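Local coordinates for lipocalin allergen (Canis lupus familiaris, PDB 4ODD), which probably binds small molecules within its beta barrel, as a secreted dog allergen of the lipocalin family, at residues A[6-11]-A[87-92]; A[18-23]-A[113-118]; A[33-38]-A[146-151]; A[48-53]-A[69-74]; A[94-99]-A[125-130]. All coordinates share one frame; numbering follows the deposited sequence.

Overall arrangement
One curled antiparallel sheet connects all five contacts, and their chemistry changes with position on it. Contacts 2 and 5 are buried; contacts 1, 3 and 4 are only partly so. In contact 2 ladder bonds join strands 13-22 and 110-118, and contact 4 repeats that backbone chemistry at a frayed hairpin end. The other three bring non-ladder elements against the barrel: contact 1 seats helix 6-10 through apolar side chains, contact 5 lays helix 125-137 along strand 96-104, and contact 3 holds the segment after strand 145-147 with one hydroxyl bond and a guanidinium. Contacts 1 and 5 meet through strands 84-92 and 96-104, while strand 13-22 of contact 2 is flanked by both strands of contact 3.

Contact 1 of 5, residues A[6-11]-A[87-92]; sequences NVLTQV and FRIIDM
Met92 starts with CG anti to the backbone N (chi1 -176°), stays extended through chi2 and bends only at chi3 (70°), which folds its thioether over the short helix 6-10. Ile89, with CG2 anti to its backbone N, sets that branch against the same helix. Val7 sits between them and uses both of its methyls: CG1 lies 3.9 Å from Ile89 CG2, while CG2 packs on Met92 CB as the two side chains slide past each other in opposite directions. Met92 SD is 3.8 Å from Val11 CG1, and Met92 crosses Gln10 at about a right angle, its CE touching Gln10 CB. Leu8 adds a looser touch, CD2 to Ile89 CG1 at 4.4 Å. The helix crosses strand 87-92 at 76°, next to a classic beta bulge where Ile90 and Asp91 both face Ile98. A short N-terminal helix closing one end of the barrel is a standard lipocalin feature; here it leads to Trp15 of the family's G-X-W motif, whose NE1 bonds to Val11 O. Methyl, methylene and thioether groups carry the interface, so shape and the exclusion of water probably hold this weakly bonded helix against the strand.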
# COMPACT_ATOMS: atom_id res chain seq x y z
N ASN A 6 -13.14 6.02 -12.20
CA ASN A 6 -13.41 6.98 -11.12
C ASN A 6 -12.33 7.03 -10.05
O ASN A 6 -11.77 8.09 -9.76
CB ASN A 6 -14.77 6.69 -10.47
CG ASN A 6 -15.86 7.68 -10.90
OD1 ASN A 6 -15.61 8.88 -11.00
ND2 ASN A 6 -17.06 7.17 -11.15
N VAL A 7 -12.05 5.87 -9.48
CA VAL A 7 -11.10 5.74 -8.39
C VAL A 7 -9.74 6.35 -8.75
O VAL A 7 -9.26 7.24 -8.05
CB VAL A 7 -11.00 4.26 -7.91
CG1 VAL A 7 -9.64 3.67 -8.24
CG2 VAL A 7 -11.32 4.13 -6.41
N LEU A 8 -9.14 5.92 -9.85
CA LEU A 8 -7.80 6.37 -10.23
C LEU A 8 -7.64 7.88 -10.35
O LEU A 8 -6.54 8.42 -10.18
CB LEU A 8 -7.35 5.70 -11.53
CG LEU A 8 -6.86 4.24 -11.45
CD1 LEU A 8 -6.59 3.70 -12.85
CD2 LEU A 8 -5.62 4.09 -10.56
N THR A 9 -8.73 8.59 -10.63
CA THR A 9 -8.61 10.03 -10.82
C THR A 9 -8.41 10.71 -9.48
O THR A 9 -7.49 11.52 -9.31
CB THR A 9 -9.87 10.63 -11.48
OG1 THR A 9 -10.28 9.82 -12.59
CG2 THR A 9 -9.58 12.05 -11.94
N GLN A 10 -9.28 10.35 -8.54
CA GLN A 10 -9.39 11.04 -7.26
C GLN A 10 -8.32 10.70 -6.24
O GLN A 10 -8.32 11.26 -5.15
CB GLN A 10 -10.77 10.75 -6.65
CG GLN A 10 -11.93 11.31 -7.44
CD GLN A 10 -11.83 12.82 -7.63
OE1 GLN A 10 -11.24 13.30 -8.59
NE2 GLN A 10 -12.42 13.58 -6.69
N VAL A 11 -7.42 9.78 -6.56
CA VAL A 11 -6.55 9.26 -5.50
C VAL A 11 -5.33 10.12 -5.25
O VAL A 11 -4.70 10.02 -4.20
CB VAL A 11 -6.08 7.81 -5.76
CG1 VAL A 11 -7.20 7.00 -6.32
CG2 VAL A 11 -4.91 7.78 -6.72
N PHE A 87 -0.13 -4.06 -8.73
CA PHE A 87 -0.89 -3.35 -7.72
C PHE A 87 -2.26 -2.94 -8.21
O PHE A 87 -2.45 -2.62 -9.40
CB PHE A 87 -0.08 -2.13 -7.26
CG PHE A 87 -0.72 -1.36 -6.16
CD1 PHE A 87 -1.31 -0.13 -6.40
CD2 PHE A 87 -0.77 -1.88 -4.87
CE1 PHE A 87 -1.91 0.59 -5.38
CE2 PHE A 87 -1.38 -1.17 -3.84
CZ PHE A 87 -1.95 0.07 -4.09
N ARG A 88 -3.21 -2.92 -7.29
CA ARG A 88 -4.57 -2.52 -7.62
C ARG A 88 -5.18 -1.75 -6.48
O ARG A 88 -4.99 -2.09 -5.32
CB ARG A 88 -5.43 -3.75 -7.93
CG ARG A 88 -5.13 -4.42 -9.28
CD ARG A 88 -6.23 -5.42 -9.67
NE ARG A 88 -5.89 -6.28 -10.81
CZ ARG A 88 -5.85 -5.88 -12.08
NH1 ARG A 88 -6.12 -4.63 -12.41
NH2 ARG A 88 -5.53 -6.75 -13.03
N ILE A 89 -5.91 -0.70 -6.80
CA ILE A 89 -6.76 -0.05 -5.83
C ILE A 89 -8.04 -0.87 -5.76
O ILE A 89 -8.72 -1.05 -6.77
CB ILE A 89 -7.12 1.36 -6.28
CG1 ILE A 89 -5.86 2.11 -6.67
CG2 ILE A 89 -7.88 2.09 -5.17
CD1 ILE A 89 -4.83 2.12 -5.59
N ILE A 90 -8.36 -1.39 -4.59
CA ILE A 90 -9.58 -2.17 -4.44
C ILE A 90 -10.79 -1.27 -4.20
O ILE A 90 -11.91 -1.59 -4.62
CB ILE A 90 -9.47 -3.16 -3.25
CG1 ILE A 90 -8.28 -4.11 -3.44
CG2 ILE A 90 -10.76 -3.93 -3.08
CD1 ILE A 90 -8.30 -4.83 -4.76
N ASP A 91 -10.58 -0.13 -3.55
CA ASP A 91 -11.69 0.70 -3.09
C ASP A 91 -11.23 2.08 -2.64
O ASP A 91 -10.15 2.23 -2.08
CB ASP A 91 -12.41 -0.01 -1.93
CG ASP A 91 -13.90 0.27 -1.90
OD1 ASP A 91 -14.53 0.28 -2.98
OD2 ASP A 91 -14.44 0.49 -0.80
N MET A 92 -12.06 3.09 -2.87
CA MET A 92 -11.74 4.43 -2.36
C MET A 92 -12.97 5.21 -1.89
O MET A 92 -13.95 5.34 -2.62
CB MET A 92 -10.98 5.26 -3.39
CG MET A 92 -10.56 6.63 -2.86
SD MET A 92 -10.19 7.86 -4.13
CE MET A 92 -11.83 8.19 -4.81

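Contact 2 of 5, residues A[18-23]-A[113-118]; sequences LYVSSN and VALLMG
Five backbone hydrogen bonds form the first shell, and the carbonyl of Leu116 is the busiest member. Its oxygen takes Leu18 N at 2.8 Å and Tyr19 N at 3.2 Å, both in the carbonyl plane, the second on a lone pair. This double grip defines a classic beta bulge, with Leu18 and Tyr19 together facing Leu116. Leu116 N answers with a nearly straight bond to Tyr19 O (2.9 Å, 165° at the hydrogen), approaching from above the carbonyl plane. Two residues on, Ser21 and Ala114 exchange a second pair, Ser21 N to Ala114 O at 3.0 Å and Ala114 N to Ser21 O at 2.9 Å.

Side chains alternate around this ladder. Val20 CG1 packs on Leu115 CD2, the two residues side by side on the face turned into the barrel, with Ser22 and Val113. On the outer face Tyr19 CD2 lies 4.0 Å from Leu116 CD2, and Ser21 OG sits beside Ala114 CB. That hydroxyl is in the crowded position between backbone N and carbonyl carbon (chi1 67°), and its bonding partner is Ser135 OG.

Helix 125-137 packs over the outer face, with Ile128 against Tyr19 and Phe131 against Ser21 and Ala114. Within the sheet, strand 96-104 flanks 113-118, while strand 145-147 bonds to the far edge of 18-23.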
# COMPACT_ATOMS: atom_id res chain seq x y z
N LEU A 18 -2.63 3.03 7.52
CA LEU A 18 -3.31 2.59 8.74
C LEU A 18 -3.04 1.12 9.03
O LEU A 18 -2.52 0.76 10.10
CB LEU A 18 -4.81 2.85 8.62
CG LEU A 18 -5.26 4.28 8.93
CD1 LEU A 18 -4.16 5.28 8.64
CD2 LEU A 18 -6.54 4.63 8.20
N TYR A 19 -3.39 0.25 8.09
CA TYR A 19 -3.16 -1.18 8.28
C TYR A 19 -2.46 -1.79 7.08
O TYR A 19 -2.63 -1.34 5.96
CB TYR A 19 -4.48 -1.92 8.49
CG TYR A 19 -5.23 -1.56 9.75
CD1 TYR A 19 -5.16 -2.36 10.88
CD2 TYR A 19 -6.04 -0.43 9.79
CE1 TYR A 19 -5.86 -2.04 12.03
CE2 TYR A 19 -6.75 -0.11 10.94
CZ TYR A 19 -6.65 -0.92 12.06
OH TYR A 19 -7.35 -0.59 13.19
N VAL A 20 -1.67 -2.82 7.35
CA VAL A 20 -1.11 -3.67 6.32
C VAL A 20 -1.24 -5.12 6.76
O VAL A 20 -1.19 -5.43 7.95
CB VAL A 20 0.39 -3.39 6.06
CG1 VAL A 20 0.58 -2.02 5.50
CG2 VAL A 20 1.17 -3.57 7.34
N SER A 21 -1.40 -6.01 5.79
CA SER A 21 -1.37 -7.44 6.06
C SER A 21 -0.58 -8.10 4.96
O SER A 21 -0.37 -7.51 3.90
CB SER A 21 -2.78 -8.03 6.17
OG SER A 21 -3.48 -8.01 4.93
N SER A 22 -0.15 -9.33 5.21
CA SER A 22 0.63 -10.07 4.23
C SER A 22 0.61 -11.57 4.52
O SER A 22 0.42 -11.99 5.66
CB SER A 22 2.08 -9.57 4.22
OG SER A 22 2.84 -10.27 3.25
N ASN A 23 0.79 -12.37 3.48
CA ASN A 23 0.96 -13.81 3.65
C ASN A 23 2.35 -14.10 4.23
O ASN A 23 2.59 -15.18 4.76
CB ASN A 23 0.74 -14.55 2.32
CG ASN A 23 1.75 -14.15 1.24
OD1 ASN A 23 2.35 -13.08 1.28
ND2 ASN A 23 1.93 -15.02 0.26
N VAL A 113 0.24 -8.36 -0.35
CA VAL A 113 0.21 -7.27 0.63
C VAL A 113 -1.07 -6.48 0.52
O VAL A 113 -1.39 -5.99 -0.57
CB VAL A 113 1.38 -6.31 0.45
CG1 VAL A 113 1.33 -5.23 1.50
CG2 VAL A 113 2.70 -7.06 0.49
N ALA A 114 -1.81 -6.37 1.62
CA ALA A 114 -3.02 -5.56 1.62
C ALA A 114 -2.83 -4.27 2.45
O ALA A 114 -2.19 -4.29 3.51
CB ALA A 114 -4.23 -6.39 2.10
N LEU A 115 -3.33 -3.14 1.96
CA LEU A 115 -3.17 -1.89 2.68
C LEU A 115 -4.44 -1.08 2.82
O LEU A 115 -5.19 -0.88 1.85
CB LEU A 115 -2.14 -1.00 2.01
CG LEU A 115 -0.75 -1.52 1.79
CD1 LEU A 115 -0.53 -1.62 0.31
CD2 LEU A 115 0.23 -0.55 2.41
N LEU A 116 -4.64 -0.58 4.05
CA LEU A 116 -5.67 0.41 4.31
C LEU A 116 -4.94 1.71 4.55
O LEU A 116 -4.09 1.81 5.43
CB LEU A 116 -6.50 0.04 5.53
CG LEU A 116 -7.63 1.02 5.83
CD1 LEU A 116 -8.37 1.40 4.56
CD2 LEU A 116 -8.59 0.44 6.88
N MET A 117 -5.24 2.70 3.71
CA MET A 117 -4.57 3.98 3.82
C MET A 117 -5.62 5.02 4.10
O MET A 117 -6.73 4.96 3.56
CB MET A 117 -3.83 4.31 2.53
CG MET A 117 -2.59 3.47 2.29
SD MET A 117 -2.29 3.35 0.52
CE MET A 117 -3.76 2.46 0.03
N GLY A 118 -5.28 5.98 4.96
CA GLY A 118 -6.24 7.00 5.35
C GLY A 118 -5.85 8.37 4.88
O GLY A 118 -4.68 8.66 4.67

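Contact 3 of 5, residues A[33-38]-A[146-151]; sequences PFRIYL and IYLGDT
In this lipocalin barrel the start of strand 36-44 faces the chain just beyond strand 145-147, both being neighbours of strand 13-22. The side chain of Arg35 spans the gap. Its CB leaves the centre of an inverse gamma turn, with CG anti to the backbone N (chi1 -162°), and the chain then runs extended to NE, crossing Leu148 obliquely over its CD2 methyl. Arg35 CG is 4.1 Å from Leu148 CD2, and Arg35 NE is 4.0 Å from the same methyl. At Arg35 CZ the separation falls to 3.6 Å, since Leu148 CD2 stands over the centre of one guanidinium face. Of the two tips, Arg35 NH1 lies 4.1 Å from Ile146 CG2 and also makes a weak hydrogen bond to Ile28 O, while NH2 comes near Thr151 without bonding to it. The charged group lies flat on a methyl, its in-plane N-H groups directed away.

Tyr37 approaches Leu148 at about a right angle, and Leu148 CD2, besides facing the guanidinium, touches Tyr37 OH. Tyr37 CE1 packs 3.7 Å from Leu148 CB, and Leu148 O sits at the ring edge, in plane. Leu148 opens a type I beta turn ending at Thr151, closed by Thr151 N bonding to Leu148 O; its backbone also bonds to Leu18. The turn brings the threonine hydroxyl back to the phenol, with chi1 of 49° putting OG1 between backbone N and carbonyl carbon. There Thr151 OG1 meets Tyr37 OH at 2.9 Å, also in the plane of the ring, in a hydrogen bond that either hydroxyl could donate.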
# COMPACT_ATOMS: atom_id res chain seq x y z
N PRO A 33 10.35 -4.72 3.93
CA PRO A 33 10.28 -3.68 2.90
C PRO A 33 8.84 -3.23 2.64
O PRO A 33 8.62 -2.24 1.95
CB PRO A 33 10.88 -4.34 1.66
CG PRO A 33 10.66 -5.81 1.87
CD PRO A 33 10.74 -6.03 3.37
N PHE A 34 7.87 -3.95 3.20
CA PHE A 34 6.49 -3.58 2.97
C PHE A 34 5.84 -3.05 4.22
O PHE A 34 4.63 -2.83 4.26
CB PHE A 34 5.70 -4.72 2.31
CG PHE A 34 6.07 -4.92 0.87
CD1 PHE A 34 5.45 -4.17 -0.13
CD2 PHE A 34 7.08 -5.81 0.50
CE1 PHE A 34 5.80 -4.33 -1.47
CE2 PHE A 34 7.44 -5.97 -0.82
CZ PHE A 34 6.80 -5.22 -1.82
N ARG A 35 6.67 -2.82 5.24
CA ARG A 35 6.25 -2.00 6.37
C ARG A 35 6.30 -0.53 5.89
O ARG A 35 7.23 0.22 6.21
CB ARG A 35 7.16 -2.24 7.58
CG ARG A 35 6.57 -1.78 8.91
CD ARG A 35 7.44 -2.20 10.08
NE ARG A 35 6.98 -1.65 11.35
CZ ARG A 35 6.16 -2.28 12.20
NH1 ARG A 35 5.69 -3.48 11.90
NH2 ARG A 35 5.81 -1.69 13.33
N ILE A 36 5.30 -0.16 5.12
CA ILE A 36 5.30 1.07 4.34
C ILE A 36 4.52 2.20 5.00
O ILE A 36 3.34 2.05 5.35
CB ILE A 36 4.65 0.84 2.96
CG1 ILE A 36 5.44 -0.18 2.16
CG2 ILE A 36 4.57 2.15 2.19
CD1 ILE A 36 6.87 0.18 2.04
N TYR A 37 5.17 3.34 5.15
CA TYR A 37 4.46 4.50 5.65
C TYR A 37 4.23 5.45 4.51
O TYR A 37 5.15 6.12 4.03
CB TYR A 37 5.23 5.16 6.79
CG TYR A 37 5.33 4.26 8.00
CD1 TYR A 37 4.27 4.17 8.91
CD2 TYR A 37 6.46 3.49 8.23
CE1 TYR A 37 4.35 3.35 10.03
CE2 TYR A 37 6.55 2.67 9.34
CZ TYR A 37 5.49 2.60 10.23
OH TYR A 37 5.60 1.77 11.32
N LEU A 38 2.99 5.48 4.04
CA LEU A 38 2.65 6.36 2.95
C LEU A 38 2.75 7.81 3.30
O LEU A 38 2.50 8.22 4.44
CB LEU A 38 1.27 6.03 2.40
CG LEU A 38 1.65 5.27 1.12
CD1 LEU A 38 0.94 3.92 1.04
CD2 LEU A 38 1.45 6.13 -0.13
N ILE A 146 -1.42 -5.95 10.69
CA ILE A 146 -0.66 -5.04 11.56
C ILE A 146 -1.15 -3.60 11.45
O ILE A 146 -1.37 -3.08 10.35
CB ILE A 146 0.83 -5.06 11.21
CG1 ILE A 146 1.40 -6.45 11.44
CG2 ILE A 146 1.59 -4.05 12.03
CD1 ILE A 146 2.82 -6.58 10.96
N TYR A 147 -1.33 -2.95 12.60
CA TYR A 147 -1.73 -1.55 12.63
C TYR A 147 -0.47 -0.66 12.66
O TYR A 147 0.42 -0.84 13.50
CB TYR A 147 -2.66 -1.28 13.83
CG TYR A 147 -3.04 0.17 13.99
CD1 TYR A 147 -3.87 0.80 13.07
CD2 TYR A 147 -2.56 0.92 15.06
CE1 TYR A 147 -4.21 2.14 13.22
CE2 TYR A 147 -2.90 2.26 15.21
CZ TYR A 147 -3.72 2.87 14.29
OH TYR A 147 -4.06 4.21 14.45
N LEU A 148 -0.37 0.25 11.69
CA LEU A 148 0.82 1.10 11.59
C LEU A 148 0.48 2.53 11.86
O LEU A 148 1.38 3.38 11.92
CB LEU A 148 1.46 0.99 10.21
CG LEU A 148 2.07 -0.36 9.85
CD1 LEU A 148 2.64 -0.34 8.42
CD2 LEU A 148 3.14 -0.73 10.88
N GLY A 149 -0.81 2.79 12.04
CA GLY A 149 -1.32 4.12 12.34
C GLY A 149 -0.62 4.88 13.46
O GLY A 149 -0.56 6.11 13.43
N ASP A 150 -0.07 4.16 14.45
CA ASP A 150 0.49 4.82 15.63
C ASP A 150 2.00 4.70 15.78
O ASP A 150 2.56 5.07 16.82
CB ASP A 150 -0.18 4.27 16.90
CG ASP A 150 0.06 2.78 17.08
OD1 ASP A 150 0.87 2.21 16.31
OD2 ASP A 150 -0.56 2.19 17.99
N THR A 151 2.67 4.18 14.75
CA THR A 151 4.12 4.04 14.78
C THR A 151 4.80 4.83 13.67
O THR A 151 5.98 4.59 13.36
CB THR A 151 4.55 2.56 14.68
OG1 THR A 151 3.87 1.92 13.60
CG2 THR A 151 4.19 1.85 15.97

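Contact 4 of 5, residues A[48-53]-A[69-74]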
# COMPACT_ATOMS: atom_id res chain seq x y z
N LEU A 48 -0.01 7.99 -18.16
CA LEU A 48 -0.33 6.72 -17.50
C LEU A 48 0.71 6.23 -16.48
O LEU A 48 1.07 5.05 -16.47
CB LEU A 48 -0.59 5.63 -18.54
CG LEU A 48 -1.80 5.98 -19.39
CD1 LEU A 48 -1.98 4.96 -20.47
CD2 LEU A 48 -3.05 6.06 -18.54
N LYS A 49 1.19 7.15 -15.64
CA LYS A 49 2.21 6.85 -14.63
C LYS A 49 1.71 7.18 -13.23
O LYS A 49 0.88 8.07 -13.06
CB LYS A 49 3.50 7.62 -14.93
CG LYS A 49 4.21 7.22 -16.24
CD LYS A 49 5.16 6.05 -16.00
CE LYS A 49 5.23 5.11 -17.20
NZ LYS A 49 5.89 3.81 -16.84
N MET A 50 2.19 6.46 -12.22
CA MET A 50 1.88 6.79 -10.83
C MET A 50 3.16 6.92 -10.05
O MET A 50 4.15 6.25 -10.34
CB MET A 50 1.01 5.72 -10.18
CG MET A 50 -0.46 6.01 -10.24
SD MET A 50 -1.43 4.66 -9.55
CE MET A 50 -1.35 5.03 -7.79
N LEU A 51 3.14 7.79 -9.04
CA LEU A 51 4.26 7.89 -8.13
C LEU A 51 3.81 7.64 -6.69
O LEU A 51 2.92 8.31 -6.18
CB LEU A 51 4.94 9.27 -8.26
CG LEU A 51 6.27 9.37 -7.51
CD1 LEU A 51 7.39 8.71 -8.31
CD2 LEU A 51 6.63 10.81 -7.16
N PHE A 52 4.40 6.65 -6.03
CA PHE A 52 4.13 6.40 -4.62
C PHE A 52 5.25 6.96 -3.78
O PHE A 52 6.43 6.63 -3.99
CB PHE A 52 3.98 4.90 -4.34
CG PHE A 52 2.89 4.25 -5.12
CD1 PHE A 52 1.64 4.08 -4.57
CD2 PHE A 52 3.11 3.85 -6.44
CE1 PHE A 52 0.63 3.49 -5.31
CE2 PHE A 52 2.10 3.26 -7.18
CZ PHE A 52 0.86 3.08 -6.61
N ASN A 53 4.89 7.83 -2.85
CA ASN A 53 5.87 8.41 -1.96
C ASN A 53 5.62 7.91 -0.54
O ASN A 53 4.50 8.00 -0.02
CB ASN A 53 5.79 9.93 -2.04
CG ASN A 53 6.73 10.60 -1.08
OD1 ASN A 53 6.30 11.22 -0.09
ND2 ASN A 53 8.03 10.48 -1.35
N ALA A 69 5.50 3.89 -11.40
CA ALA A 69 4.72 2.73 -11.82
C ALA A 69 3.94 3.14 -13.02
O ALA A 69 3.68 4.32 -13.22
CB ALA A 69 3.78 2.30 -10.71
N SER A 70 3.55 2.17 -13.84
CA SER A 70 2.72 2.50 -14.99
C SER A 70 1.32 1.95 -14.78
O SER A 70 1.14 0.91 -14.15
CB SER A 70 3.34 1.95 -16.28
OG SER A 70 3.73 0.61 -16.10
N ILE A 71 0.32 2.67 -15.26
CA ILE A 71 -1.03 2.13 -15.26
C ILE A 71 -1.28 1.42 -16.58
O ILE A 71 -1.23 2.04 -17.65
CB ILE A 71 -2.09 3.20 -15.07
CG1 ILE A 71 -1.73 4.12 -13.89
CG2 ILE A 71 -3.46 2.55 -14.92
CD1 ILE A 71 -2.61 5.34 -13.77
N GLY A 72 -1.51 0.12 -16.51
CA GLY A 72 -1.73 -0.67 -17.70
C GLY A 72 -3.21 -0.79 -18.02
O GLY A 72 -4.02 0.04 -17.59
N ARG A 73 -3.55 -1.82 -18.78
CA ARG A 73 -4.93 -2.08 -19.16
C ARG A 73 -5.68 -2.70 -17.99
O ARG A 73 -5.12 -3.45 -17.19
CB ARG A 73 -5.00 -2.98 -20.39
CG ARG A 73 -4.43 -4.39 -20.19
CD ARG A 73 -4.63 -5.26 -21.43
NE ARG A 73 -6.03 -5.63 -21.64
CZ ARG A 73 -6.64 -6.63 -21.01
NH1 ARG A 73 -5.98 -7.36 -20.12
NH2 ARG A 73 -7.92 -6.90 -21.27
N ASP A 74 -6.97 -2.37 -17.91
CA ASP A 74 -7.82 -2.83 -16.82
C ASP A 74 -7.24 -2.37 -15.48
O ASP A 74 -7.51 -2.98 -14.44
CB ASP A 74 -8.00 -4.34 -16.86
CG ASP A 74 -8.60 -4.82 -18.16
OD1 ASP A 74 -9.37 -4.05 -18.79
OD2 ASP A 74 -8.31 -5.96 -18.57
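Strands 49-57 and 62-71 form an antiparallel beta hairpin of the lipocalin barrel, and this is its end remote from the connecting turn. The tight part is the ladder. Met50 and Ala69 are a hydrogen-bonded pair: Met50 N reaches Ala69 O at 2.8 Å, coming from above the carbonyl plane, while Ala69 N returns to Met50 O at 2.9 Å in a more bent bond (132°). Ile71 N extends the ladder to Leu48 O at 2.8 Å, nearly straight at 168°. The apolar face belongs to the barrel interior, where the Ile71 and Met50 side chains cross obliquely, CD1 of Ile71 4.2 Å from Met50 CG, and Ile77 backs both Met50 and Ala69.

Away from that face the packing loosens. Lys49 lays its aliphatic chain past Ala69 O and its ammonium beside Ser70 CB. Leu48 and Lys49 together face Asp44 in a G1 bulge, Leu48 with a left-handed backbone and an exposed side chain. From Gly72 on the chain parts from its partner; Arg73 and Asp74 are poorly ordered and pair by charge alone. Back inside, Phe52, whose ring also meets Phe87 edge-to-face, directs its CE2 edge at Ala69 CB, 4.0 Å away and near the ring plane.

Contact 5 of 5, residues A[94-99]-A[125-130]; sequences PNALIG and EEDIAK
The carboxylate of Asp127, where helix 125-137 begins beside the end of a strand connection, carries the methyl of Ala96 over one face. Ala96 CB is 3.3 Å from Asp127 OD2 and 3.8 Å from Asp127 CG, so the touch falls at the OD2 end; the side chain of Asn95 lies close by. Asp127 reaches this place with CG anti to its carbonyl carbon (chi1 -62°), and its side chain also packs against Thr93. Thr93 OG1 in turn accepts hydrogen bonds from the backbone N of Asn95 and of Ala96, which fixes the turn into the strand. Since Asp127 lies in the first turn of the helix, the partial positive charge of the helix N-terminus would probably favour its ionised form.

A helix laid against the outside of the barrel is a hallmark of the lipocalin fold, and here the short segments of helix and strand run almost parallel, 6° between directions and 9.6 Å between axes. Alternation along the strand gives Ala96 and Ile98 to the helix, while Leu97 turns to the interior against Trp15, Ile89 and Met117. Ile98, its CG1 anti to the carbonyl carbon and CD1 fully extended, sets that methyl against the helix turn from Asp127 to Lys130. Ile98 CD1 lies 3.7 Å from Lys130 CB and 4.2 Å from Asp127 O. Lys130 crosses Ile98 at about a right angle, then runs extended from CG onward over the neighbouring strand, where its NZ forms a salt bridge with Asp91 OD2.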
# COMPACT_ATOMS: atom_id res chain seq x y z
N PRO A 94 -13.51 9.15 0.34
CA PRO A 94 -12.68 10.36 0.33
C PRO A 94 -11.71 10.37 1.51
O PRO A 94 -10.69 11.07 1.51
CB PRO A 94 -13.70 11.50 0.47
CG PRO A 94 -15.06 10.86 0.37
CD PRO A 94 -14.88 9.44 0.80
N ASN A 95 -12.07 9.59 2.53
CA ASN A 95 -11.26 9.39 3.71
C ASN A 95 -10.32 8.18 3.60
O ASN A 95 -9.30 8.12 4.27
CB ASN A 95 -12.18 9.24 4.93
CG ASN A 95 -11.41 9.05 6.23
OD1 ASN A 95 -10.92 10.02 6.82
ND2 ASN A 95 -11.31 7.80 6.68
N ALA A 96 -10.66 7.21 2.75
CA ALA A 96 -9.93 5.94 2.77
C ALA A 96 -9.47 5.38 1.41
O ALA A 96 -9.88 5.84 0.34
CB ALA A 96 -10.75 4.90 3.54
N LEU A 97 -8.59 4.38 1.47
CA LEU A 97 -7.99 3.79 0.29
C LEU A 97 -7.54 2.36 0.60
O LEU A 97 -6.71 2.13 1.48
CB LEU A 97 -6.79 4.63 -0.14
CG LEU A 97 -6.19 4.30 -1.50
CD1 LEU A 97 -7.19 4.65 -2.58
CD2 LEU A 97 -4.89 5.07 -1.70
N ILE A 98 -8.09 1.39 -0.12
CA ILE A 98 -7.65 0.00 0.05
C ILE A 98 -6.86 -0.49 -1.17
O ILE A 98 -7.36 -0.51 -2.30
CB ILE A 98 -8.84 -0.95 0.29
CG1 ILE A 98 -9.57 -0.58 1.58
CG2 ILE A 98 -8.35 -2.40 0.36
CD1 ILE A 98 -10.79 -1.44 1.85
N GLY A 99 -5.61 -0.89 -0.93
CA GLY A 99 -4.77 -1.36 -2.00
C GLY A 99 -4.42 -2.83 -1.84
O GLY A 99 -4.42 -3.36 -0.72
N GLU A 125 -14.99 3.10 10.52
CA GLU A 125 -14.89 1.73 11.04
C GLU A 125 -15.37 0.68 10.03
O GLU A 125 -14.97 -0.49 10.07
CB GLU A 125 -15.66 1.62 12.36
CG GLU A 125 -15.11 0.57 13.32
CD GLU A 125 -15.75 -0.80 13.15
OE1 GLU A 125 -16.27 -1.09 12.06
OE2 GLU A 125 -15.73 -1.58 14.13
N GLU A 126 -16.24 1.10 9.12
CA GLU A 126 -16.76 0.23 8.08
C GLU A 126 -15.64 -0.13 7.12
O GLU A 126 -15.49 -1.28 6.72
CB GLU A 126 -17.88 0.93 7.32
CG GLU A 126 -19.08 1.31 8.19
CD GLU A 126 -18.72 2.26 9.33
OE1 GLU A 126 -18.85 3.49 9.14
OE2 GLU A 126 -18.33 1.77 10.41
N ASP A 127 -14.87 0.88 6.74
CA ASP A 127 -13.63 0.71 6.00
C ASP A 127 -12.78 -0.44 6.55
O ASP A 127 -12.34 -1.32 5.80
CB ASP A 127 -12.85 2.03 6.01
CG ASP A 127 -13.60 3.16 5.32
OD1 ASP A 127 -14.48 2.88 4.47
OD2 ASP A 127 -13.31 4.34 5.61
N ILE A 128 -12.54 -0.44 7.86
CA ILE A 128 -11.81 -1.55 8.47
C ILE A 128 -12.36 -2.92 8.05
O ILE A 128 -11.60 -3.84 7.73
CB ILE A 128 -11.80 -1.47 10.00
CG1 ILE A 128 -10.82 -0.41 10.47
CG2 ILE A 128 -11.43 -2.81 10.61
CD1 ILE A 128 -10.38 -0.60 11.92
N ALA A 129 -13.68 -3.06 8.06
CA ALA A 129 -14.30 -4.32 7.66
C ALA A 129 -13.92 -4.69 6.23
O ALA A 129 -13.48 -5.81 5.96
CB ALA A 129 -15.81 -4.24 7.81
N LYS A 130 -14.11 -3.74 5.32
CA LYS A 130 -13.79 -3.95 3.90
C LYS A 130 -12.35 -4.39 3.75
O LYS A 130 -12.02 -5.26 2.93
CB LYS A 130 -14.05 -2.67 3.09
CG LYS A 130 -15.33 -2.68 2.27
CD LYS A 130 -15.56 -1.34 1.58
CE LYS A 130 -16.90 -1.29 0.86
NZ LYS A 130 -17.22 0.07 0.32